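PDB 2FHD: DNA repair protein rhp9/CRB2 from Schizosaccharomyces pombe, which recognises histone H4 in a methylation state-specific manner in DNA repair, through its tandem tudor domains. Local coordinates for the interface of chains A and B and the interface of chains A and C. Coordinates in Å, arbitrary orientation; residue numbers count along the deposited sequence, not the author numbering. Chains: chain A/B/C, DNA repair protein rhp9/CRB2.

Contacts 1 and 2 show how the C-terminal stretch of one copy can reach over neighbouring copies of the same protein. Their centres lie about 26 Å apart, and chain A takes part in both without any residue in common. In contact 1 B:Phe147 and B:Glu149 lie on chain A; the two-fold repeats this with the chains exchanged, placing the same stretch of chain A on chain B. In contact 2 A:Ser151 then touches chain C, as does the A:Ser34 to A:Val36 loop. One C-terminal stretch thus bridges two neighbours. The six-copy assembly may nevertheless reflect crystal packing.

Contact 1: the interface of chains A and B. Residues chain A 3, 47-49, 94, 96; chain B 147, 149.
B:Phe147 meets A:Met3, a selenomethionine, through a CH-pi contact: CG of A:Met3 stands over the centre of the ring, 4.0 Å from its centroid. The two side chains run alongside each other and point the same way. The ring extends along chain A because its CG is anti to the backbone N (chi1 168°), which carries its tip, CZ, towards A:Ser94 and A:Ile96.

Apolar packing continues at that tip. From the side of the ring opposite A:Met3, CB of A:Ser94 lies 3.5 Å from CZ of B:Phe147. A:Ile96 approaches from the A:Met3 side, and its CD1 is 3.8 Å from the same CZ. The phenyl ring is thus flanked at its tip, one residue on each side of the ring plane, while the selenomethionine chain lies over one face. The hydroxyl OG of A:Ser94 is modelled too near CZ for a normal contact, and its placing is doubtful. Farther along, the methylene groups of B:Glu149 rest on A:Ala49, whose CB is 3.3 Å from CG of the glutamate.

The polar side is less convincing. The carbonyl O of A:Asp47 sits against the whole carboxylate of B:Glu149, 2.6 Å from OE1 and 2.9 Å from OE2. Two acceptor groups face each other with nothing modelled between them, so this contact is doubtful and carries no bond.

The patch belongs to a two-fold symmetric interface and recurs with the chains exchanged. It lays the C-terminal segment of one copy over loops and the short 3-10 helix 95-97 of another, joining two copies in the deposited assembly, although this pairing may belong to the crystal.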
# COMPACT_ATOMS: atom_id res chain seq x y z
N MSE A 3 0.16 7.43 -4.76
CA MSE A 3 0.84 8.27 -5.79
C MSE A 3 2.31 8.63 -5.60
O MSE A 3 2.72 9.57 -4.94
CB MSE A 3 -0.01 9.43 -6.31
CG MSE A 3 -0.02 9.55 -7.86
SE MSE A 3 -1.00 7.96 -8.79
CE MSE A 3 0.34 7.78 -10.46
N ASP A 47 -3.11 5.78 -12.72
CA ASP A 47 -3.34 7.18 -12.31
C ASP A 47 -4.40 7.22 -11.17
O ASP A 47 -4.47 8.21 -10.44
CB ASP A 47 -3.70 8.09 -13.53
CG ASP A 47 -2.47 8.34 -14.46
OD1 ASP A 47 -1.31 8.02 -14.04
OD2 ASP A 47 -2.62 8.84 -15.63
N ASP A 48 -5.16 6.13 -10.98
CA ASP A 48 -5.99 6.00 -9.77
C ASP A 48 -5.21 5.40 -8.58
O ASP A 48 -5.82 5.02 -7.60
CB ASP A 48 -7.21 5.17 -10.02
CG ASP A 48 -6.85 3.73 -10.37
OD1 ASP A 48 -5.71 3.25 -10.15
OD2 ASP A 48 -7.75 3.01 -10.85
N ALA A 49 -3.88 5.36 -8.66
CA ALA A 49 -2.99 4.74 -7.69
C ALA A 49 -2.98 3.22 -7.57
O ALA A 49 -2.21 2.71 -6.82
CB ALA A 49 -2.98 5.49 -6.26
N SER A 94 1.61 17.79 -12.25
CA SER A 94 1.67 16.54 -11.56
C SER A 94 1.99 15.35 -12.51
O SER A 94 1.70 15.39 -13.71
CB SER A 94 0.32 16.34 -10.90
OG SER A 94 -0.18 15.07 -11.24
N ILE A 96 0.51 12.43 -13.03
CA ILE A 96 -0.63 11.89 -13.79
C ILE A 96 -1.03 12.76 -15.02
O ILE A 96 -1.70 12.28 -15.90
CB ILE A 96 -1.84 11.48 -12.86
CG1 ILE A 96 -2.37 12.65 -12.04
CG2 ILE A 96 -1.42 10.52 -11.72
CD1 ILE A 96 -3.37 12.12 -10.99
N PHE B 147 1.73 12.56 -2.57
CA PHE B 147 0.93 13.05 -3.75
C PHE B 147 -0.42 12.29 -3.83
O PHE B 147 -0.57 11.26 -4.44
CB PHE B 147 1.73 13.11 -5.07
CG PHE B 147 0.89 13.33 -6.36
CD1 PHE B 147 -0.52 13.53 -6.32
CD2 PHE B 147 1.53 13.33 -7.62
CE1 PHE B 147 -1.32 13.70 -7.51
CE2 PHE B 147 0.77 13.48 -8.82
CZ PHE B 147 -0.67 13.69 -8.76
N GLU B 149 -3.65 10.66 -4.60
CA GLU B 149 -4.45 10.22 -5.74
C GLU B 149 -5.96 10.63 -5.78
O GLU B 149 -6.80 10.09 -5.02
CB GLU B 149 -4.30 8.69 -5.78
CG GLU B 149 -5.12 7.97 -6.79
CD GLU B 149 -5.43 8.82 -7.97
OE1 GLU B 149 -4.60 9.69 -8.33
OE2 GLU B 149 -6.54 8.65 -8.51

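Contact 2: the interface of chains A and C. Residues chain A 33-36, 151; chain C 16, 18-20, 24.
A:Ala35 loses more surface to chain C (54 Å²) than any other residue of this patch, and it touches with both backbone and methyl. Its N-H donates a hydrogen bond to the carbonyl O of C:Tyr19 (N to O 2.9 Å), nearly straight at 161° and lying in the carbonyl plane. The methyl points into a corner between two aromatic residues: CB of A:Ala35 is 3.9 Å from CE2 of C:Phe16 and 4.0 Å from CZ of C:Tyr24.

C:Tyr19, the next most buried, supplies that acceptor, while its ring, with CG anti to the backbone N (chi1 -176°), turns aside so that CD2 lies 4.1 Å from CA of A:Ser34. C:Pro20, joined to it by a cis peptide bond, covers one face of the ring with CB and brings CD near OG of A:Ser34.

C:Tyr24, on strand 23-33, meets A:Val36 at about a right angle, with CG2 of the valine in the plane of the ring at its edge. The phenol OH of C:Tyr24 donates to the carbonyl O of C:Pro20 across 2.9 Å, tilted from the carbonyl plane. This bond within chain C links the strand to the loop and is likely to steady the corner that receives the alanine.

Away from the loop, A:Ser151 reaches C:Phe16 from the face opposite the A:Ala35 methyl, CB standing 3.5 Å from CE1. Its hydroxyl OG is modelled too close to that ring carbon, so its exact placing is doubtful. On that same face lies the backbone N of C:Gly18, a possible hydrogen-bond donor to OG of A:Ser151, N to OG 3.0 Å.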
# COMPACT_ATOMS: atom_id res chain seq x y z
N HIS A 33 12.07 -8.69 -9.50
CA HIS A 33 12.57 -10.05 -9.65
C HIS A 33 11.44 -11.02 -9.18
O HIS A 33 11.15 -11.13 -8.00
CB HIS A 33 13.89 -10.23 -8.86
CG HIS A 33 14.40 -11.63 -8.83
ND1 HIS A 33 15.14 -12.18 -9.86
CD2 HIS A 33 14.26 -12.61 -7.91
CE1 HIS A 33 15.44 -13.43 -9.58
NE2 HIS A 33 14.91 -13.73 -8.41
N SER A 34 10.85 -11.74 -10.11
CA SER A 34 9.92 -12.79 -9.76
C SER A 34 10.54 -14.05 -9.21
O SER A 34 11.39 -14.57 -9.84
CB SER A 34 9.12 -13.17 -10.98
OG SER A 34 8.31 -14.22 -10.61
N ALA A 35 10.07 -14.59 -8.08
CA ALA A 35 10.67 -15.82 -7.49
C ALA A 35 10.50 -17.09 -8.31
O ALA A 35 11.16 -18.10 -8.08
CB ALA A 35 10.12 -16.04 -6.12
N VAL A 36 9.68 -16.98 -9.33
CA VAL A 36 9.02 -18.09 -10.00
C VAL A 36 9.18 -18.06 -11.54
O VAL A 36 8.91 -19.07 -12.19
CB VAL A 36 7.52 -18.01 -9.65
CG1 VAL A 36 6.62 -17.80 -10.87
CG2 VAL A 36 7.13 -19.15 -8.74
N SER A 151 11.06 -10.83 3.79
CA SER A 151 11.59 -11.50 2.61
C SER A 151 12.39 -10.58 1.67
O SER A 151 13.47 -10.08 2.02
CB SER A 151 10.48 -12.09 1.80
OG SER A 151 10.71 -11.71 0.45
N PHE C 16 5.92 -16.24 1.32
CA PHE C 16 7.01 -15.42 0.86
C PHE C 16 6.51 -14.03 0.69
O PHE C 16 5.54 -13.80 -0.01
CB PHE C 16 7.51 -15.94 -0.48
CG PHE C 16 8.63 -15.12 -1.09
CD1 PHE C 16 9.84 -14.96 -0.42
CD2 PHE C 16 8.47 -14.51 -2.33
CE1 PHE C 16 10.90 -14.18 -0.99
CE2 PHE C 16 9.53 -13.79 -2.93
CZ PHE C 16 10.73 -13.61 -2.26
N GLY C 18 7.98 -11.40 -0.74
CA GLY C 18 8.28 -10.78 -2.05
C GLY C 18 7.28 -11.18 -3.10
O GLY C 18 6.15 -11.55 -2.79
N TYR C 19 7.69 -11.13 -4.35
CA TYR C 19 6.80 -11.41 -5.48
C TYR C 19 7.12 -12.75 -6.17
O TYR C 19 8.27 -13.03 -6.47
CB TYR C 19 6.89 -10.26 -6.52
CG TYR C 19 5.93 -10.44 -7.66
CD1 TYR C 19 4.61 -10.00 -7.54
CD2 TYR C 19 6.33 -11.04 -8.83
CE1 TYR C 19 3.67 -10.20 -8.59
CE2 TYR C 19 5.42 -11.25 -9.89
CZ TYR C 19 4.10 -10.81 -9.76
OH TYR C 19 3.22 -10.99 -10.78
N PRO C 20 6.10 -13.56 -6.48
CA PRO C 20 4.72 -13.49 -5.97
C PRO C 20 4.59 -14.14 -4.57
O PRO C 20 5.40 -14.97 -4.14
CB PRO C 20 3.88 -14.20 -7.03
CG PRO C 20 4.83 -14.89 -7.96
CD PRO C 20 6.25 -14.61 -7.50
N TYR C 24 6.67 -21.27 -0.34
CA TYR C 24 7.86 -21.85 -0.94
C TYR C 24 8.57 -22.72 0.10
O TYR C 24 8.35 -22.57 1.30
CB TYR C 24 8.82 -20.76 -1.48
CG TYR C 24 8.23 -19.85 -2.55
CD1 TYR C 24 8.25 -20.20 -3.90
CD2 TYR C 24 7.64 -18.62 -2.22
CE1 TYR C 24 7.72 -19.37 -4.87
CE2 TYR C 24 7.09 -17.81 -3.19
CZ TYR C 24 7.15 -18.15 -4.51
OH TYR C 24 6.57 -17.29 -5.47